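Long-range contact in ficolin-3 (Homo sapiens, PDB 2J5Z), which binds sugars such as galactose through its fibrinogen-like domain, probably to recognise microbial surfaces in innate immunity: residues Asp161-Ala174 against Tyr177-Tyr189. Numbering follows the deposited sequence.
Sequences DSSNSNCAVIVHGA and YASCYRSNLNGRY. With CA (calcium ion), chain D; GAL (beta-D-galactopyranose), chain E.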
# COMPACT_ATOMS: atom_id res chain seq x y z
N ASP A 161 -25.21 2.51 25.97
CA ASP A 161 -24.26 2.58 27.08
C ASP A 161 -24.99 2.67 28.43
O ASP A 161 -26.20 2.50 28.50
CB ASP A 161 -23.24 3.70 26.89
CG ASP A 161 -23.89 5.08 26.83
OD1 ASP A 161 -24.88 5.31 27.56
OD2 ASP A 161 -23.40 5.92 26.05
N SER A 162 -24.24 2.89 29.50
CA SER A 162 -24.81 2.91 30.84
C SER A 162 -24.88 4.34 31.37
O SER A 162 -25.00 4.56 32.57
CB SER A 162 -24.00 2.02 31.78
OG SER A 162 -22.66 2.47 31.89
N SER A 163 -24.79 5.30 30.46
CA SER A 163 -24.80 6.71 30.81
C SER A 163 -26.16 7.33 30.51
O SER A 163 -26.87 6.87 29.61
CB SER A 163 -23.70 7.44 30.03
OG SER A 163 -23.76 8.84 30.22
N ASN A 164 -26.53 8.38 31.26
CA ASN A 164 -27.77 9.11 30.99
C ASN A 164 -27.65 9.88 29.68
O ASN A 164 -28.64 10.38 29.14
CB ASN A 164 -28.09 10.07 32.15
N SER A 165 -26.42 9.96 29.18
CA SER A 165 -26.15 10.57 27.88
C SER A 165 -25.71 9.52 26.85
O SER A 165 -25.70 8.31 27.12
CB SER A 165 -25.08 11.65 28.03
OG SER A 165 -23.83 11.09 28.40
N ASN A 166 -25.36 10.03 25.66
CA ASN A 166 -24.77 9.22 24.60
C ASN A 166 -23.25 9.42 24.58
O ASN A 166 -22.75 10.43 24.07
CB ASN A 166 -25.39 9.61 23.24
CG ASN A 166 -24.81 8.82 22.08
OD1 ASN A 166 -23.61 8.57 22.02
ND2 ASN A 166 -25.67 8.41 21.15
N CYS A 167 -22.53 8.45 25.14
CA CYS A 167 -21.08 8.54 25.26
C CYS A 167 -20.39 8.75 23.92
O CYS A 167 -19.38 9.43 23.86
CB CYS A 167 -20.51 7.29 25.90
SG CYS A 167 -20.75 7.19 27.68
N ALA A 168 -20.90 8.10 22.87
CA ALA A 168 -20.30 8.25 21.54
C ALA A 168 -20.36 9.71 21.11
O ALA A 168 -19.38 10.26 20.62
CB ALA A 168 -21.01 7.36 20.53
N VAL A 169 -21.52 10.34 21.30
CA VAL A 169 -21.66 11.77 21.02
C VAL A 169 -20.75 12.53 21.98
O VAL A 169 -19.88 13.28 21.56
CB VAL A 169 -23.12 12.23 21.17
CG1 VAL A 169 -23.21 13.75 21.16
CG2 VAL A 169 -23.99 11.62 20.07
N ILE A 170 -20.93 12.29 23.27
CA ILE A 170 -20.18 13.01 24.29
C ILE A 170 -18.68 13.01 24.05
O ILE A 170 -18.05 14.06 24.11
CB ILE A 170 -20.49 12.50 25.72
CG1 ILE A 170 -21.94 12.80 26.10
CG2 ILE A 170 -19.53 13.11 26.73
CD1 ILE A 170 -22.28 14.29 26.05
N VAL A 171 -18.10 11.83 23.76
CA VAL A 171 -16.64 11.72 23.65
C VAL A 171 -16.11 11.57 22.20
O VAL A 171 -14.92 11.33 21.99
CB VAL A 171 -16.06 10.59 24.54
CG1 VAL A 171 -16.80 10.55 25.88
CG2 VAL A 171 -16.16 9.24 23.85
N HIS A 172 -17.00 11.72 21.22
CA HIS A 172 -16.65 11.69 19.79
C HIS A 172 -15.93 10.40 19.37
O HIS A 172 -14.79 10.43 18.88
CB HIS A 172 -15.83 12.93 19.39
CG HIS A 172 -16.09 13.39 17.99
ND1 HIS A 172 -15.24 13.10 16.94
CD2 HIS A 172 -17.11 14.09 17.46
CE1 HIS A 172 -15.72 13.63 15.83
NE2 HIS A 172 -16.86 14.23 16.12
N GLY A 173 -16.61 9.28 19.55
CA GLY A 173 -16.05 7.98 19.17
C GLY A 173 -17.10 6.91 19.00
O GLY A 173 -18.30 7.20 18.85
N ALA A 174 -16.65 5.66 19.01
CA ALA A 174 -17.52 4.49 19.01
C ALA A 174 -16.77 3.42 19.80
O ALA A 174 -15.59 3.20 19.57
CB ALA A 174 -17.78 4.01 17.58
N TYR A 177 -18.88 1.51 25.27
CA TYR A 177 -18.88 2.51 26.35
C TYR A 177 -19.65 2.09 27.60
O TYR A 177 -20.68 1.42 27.52
CB TYR A 177 -19.42 3.87 25.87
CG TYR A 177 -18.54 4.54 24.85
CD1 TYR A 177 -17.23 4.90 25.16
CD2 TYR A 177 -19.02 4.82 23.57
CE1 TYR A 177 -16.41 5.51 24.21
CE2 TYR A 177 -18.21 5.43 22.63
CZ TYR A 177 -16.91 5.78 22.96
OH TYR A 177 -16.10 6.38 22.02
N ALA A 178 -19.13 2.52 28.74
CA ALA A 178 -19.85 2.44 30.00
C ALA A 178 -20.35 3.87 30.30
O ALA A 178 -21.37 4.29 29.75
CB ALA A 178 -18.91 1.94 31.09
N SER A 179 -19.64 4.61 31.14
CA SER A 179 -19.97 6.02 31.37
C SER A 179 -18.76 6.88 31.77
O SER A 179 -18.71 7.42 32.88
CB SER A 179 -21.12 6.14 32.38
OG SER A 179 -20.90 5.32 33.51
N CYS A 180 -17.80 7.04 30.86
CA CYS A 180 -17.87 6.45 29.53
C CYS A 180 -16.79 5.41 29.22
O CYS A 180 -17.10 4.36 28.63
CB CYS A 180 -17.86 7.54 28.46
SG CYS A 180 -19.37 8.49 28.42
N TYR A 181 -15.54 5.67 29.60
CA TYR A 181 -14.44 4.80 29.18
C TYR A 181 -13.14 4.78 30.00
O TYR A 181 -12.78 5.75 30.68
CB TYR A 181 -14.09 5.05 27.71
CG TYR A 181 -13.33 6.35 27.41
CD1 TYR A 181 -11.96 6.43 27.58
CD2 TYR A 181 -13.99 7.46 26.91
CE1 TYR A 181 -11.25 7.60 27.29
CE2 TYR A 181 -13.30 8.64 26.61
CZ TYR A 181 -11.93 8.70 26.80
OH TYR A 181 -11.23 9.84 26.51
N ARG A 182 -12.42 3.66 29.90
CA ARG A 182 -11.01 3.58 30.26
C ARG A 182 -10.17 3.53 28.99
O ARG A 182 -8.97 3.82 29.02
CB ARG A 182 -10.71 2.32 31.08
CG ARG A 182 -11.59 2.12 32.31
CD ARG A 182 -10.81 2.24 33.60
NE ARG A 182 -9.56 1.49 33.58
CZ ARG A 182 -8.44 1.91 34.17
NH1 ARG A 182 -8.44 3.06 34.84
NH2 ARG A 182 -7.34 1.18 34.10
N SER A 183 -10.78 3.14 27.87
CA SER A 183 -10.11 3.17 26.56
C SER A 183 -11.05 3.71 25.47
O SER A 183 -12.26 3.54 25.54
CB SER A 183 -9.57 1.79 26.16
OG SER A 183 -10.60 0.81 26.25
N ASN A 184 -10.47 4.32 24.45
CA ASN A 184 -11.25 5.04 23.45
C ASN A 184 -10.46 5.11 22.15
O ASN A 184 -10.23 6.20 21.61
CB ASN A 184 -11.53 6.46 23.97
CG ASN A 184 -12.52 7.21 23.13
OD1 ASN A 184 -13.56 6.67 22.72
ND2 ASN A 184 -12.23 8.51 22.90
N LEU A 185 -10.04 3.96 21.65
CA LEU A 185 -9.07 3.90 20.55
C LEU A 185 -9.65 4.27 19.19
O LEU A 185 -8.89 4.44 18.24
CB LEU A 185 -8.39 2.53 20.48
CG LEU A 185 -7.61 2.10 21.73
CD1 LEU A 185 -6.97 0.74 21.50
CD2 LEU A 185 -6.55 3.14 22.18
N ASN A 186 -10.97 4.39 19.10
CA ASN A 186 -11.64 4.85 17.88
C ASN A 186 -12.02 6.31 18.06
O ASN A 186 -12.92 6.82 17.38
CB ASN A 186 -12.88 4.01 17.58
CG ASN A 186 -12.56 2.59 17.17
OD1 ASN A 186 -11.47 2.31 16.67
ND2 ASN A 186 -13.52 1.69 17.35
N GLY A 187 -11.34 6.97 18.99
CA GLY A 187 -11.66 8.36 19.30
C GLY A 187 -11.06 9.32 18.29
O GLY A 187 -10.46 8.90 17.31
N ARG A 188 -11.22 10.61 18.54
CA ARG A 188 -10.77 11.65 17.62
C ARG A 188 -9.25 11.77 17.53
O ARG A 188 -8.55 11.82 18.54
CB ARG A 188 -11.39 13.00 18.00
CG ARG A 188 -11.20 14.07 16.96
CD ARG A 188 -12.21 15.20 17.19
NE ARG A 188 -12.26 16.10 16.04
CZ ARG A 188 -12.95 17.23 16.03
NH1 ARG A 188 -13.64 17.60 17.10
NH2 ARG A 188 -12.93 17.99 14.94
N TYR A 189 -8.72 11.81 16.31
CA TYR A 189 -7.29 11.86 16.14
C TYR A 189 -6.71 13.23 16.49
O TYR A 189 -7.36 14.26 16.27
CB TYR A 189 -6.87 11.48 14.71
CG TYR A 189 -5.40 11.14 14.63
CD1 TYR A 189 -4.95 9.85 14.89
CD2 TYR A 189 -4.46 12.11 14.31
CE1 TYR A 189 -3.60 9.53 14.83
CE2 TYR A 189 -3.12 11.81 14.25
CZ TYR A 189 -2.68 10.52 14.51
OH TYR A 189 -1.34 10.21 14.44
CA CA D . -26.93 6.39 27.16
C1 GAL E . -14.99 8.43 32.11
C2 GAL E . -13.69 8.26 31.35
C3 GAL E . -13.27 9.57 30.68
C4 GAL E . -14.44 10.33 30.05
C5 GAL E . -15.72 10.25 30.87
C6 GAL E . -16.90 10.83 30.10
O1 GAL E . -15.39 7.19 32.71
O2 GAL E . -12.65 7.84 32.24
O3 GAL E . -12.31 9.27 29.67
O4 GAL E . -14.70 9.82 28.74
O5 GAL E . -15.96 8.88 31.18
O6 GAL E . -17.66 11.68 30.96
O HOH W 1 -28.06 4.41 27.77
O HOH W 2 -21.53 2.64 34.17
O HOH W 3 -12.28 11.04 21.00
O HOH W 4 -13.79 9.33 16.42
O HOH W 5 -13.49 4.81 20.67
O HOH W 6 -29.15 7.31 27.35
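The backbones of 161-174, with its short helix 167-171, and of the irregular segment 177-189 approach at both ends, S163 beside S179 and G173 beside G187, and S162 N donates to A178 O at 3.2 Å. Between these points C167 and C180 form a disulfide, SG to SG 2.0 Å, tying the helix start to the galactose-binding loop. Y177 fills the middle: C167 CB lies 3.5 Å from its CG, and A168 and V171 pack obliquely around the ring. With CG anti to its carbonyl carbon (chi1 -67°), the ring reaches inward until OH donates to N184 OD1 at 2.7 Å, in the amide's carbonyl plane. Tyrosine suits the place, oily along its ring and polar at its end; glycine suits the position of G173, since a CB there would clash with Y177 OH.

This is the calcium and ligand region of a fibrinogen-like domain. D161 organises the metal side: OD1 binds calcium at 2.4 Å, alongside the carbonyls of S163 and S165 and two waters, with D159 completing the protein ligands, and also accepts from S163 N in an Asx turn. Its OD2 accepts from C167 N, joining the metal loop to the helix. The peptide bond before C180 is cis, and C180 N donates to galactose O5 at 2.6 Å. Galactose O3 sits over one face of the Y181 ring, while N184 CB backs the opposite face over its centre; V171 CB meets the edge, and Y181 OH is hydrogen-bonded to D202.

At the far end, H172 leaves the helix in a Schellman motif, and the extended R188 chain passes it with CD 3.7 Å from H172 ND1. Water 4 bridges H172 O and N186 O, while N186 ND2 makes only a weak hydrogen bond to A174 O, its OD1 being held by Q56.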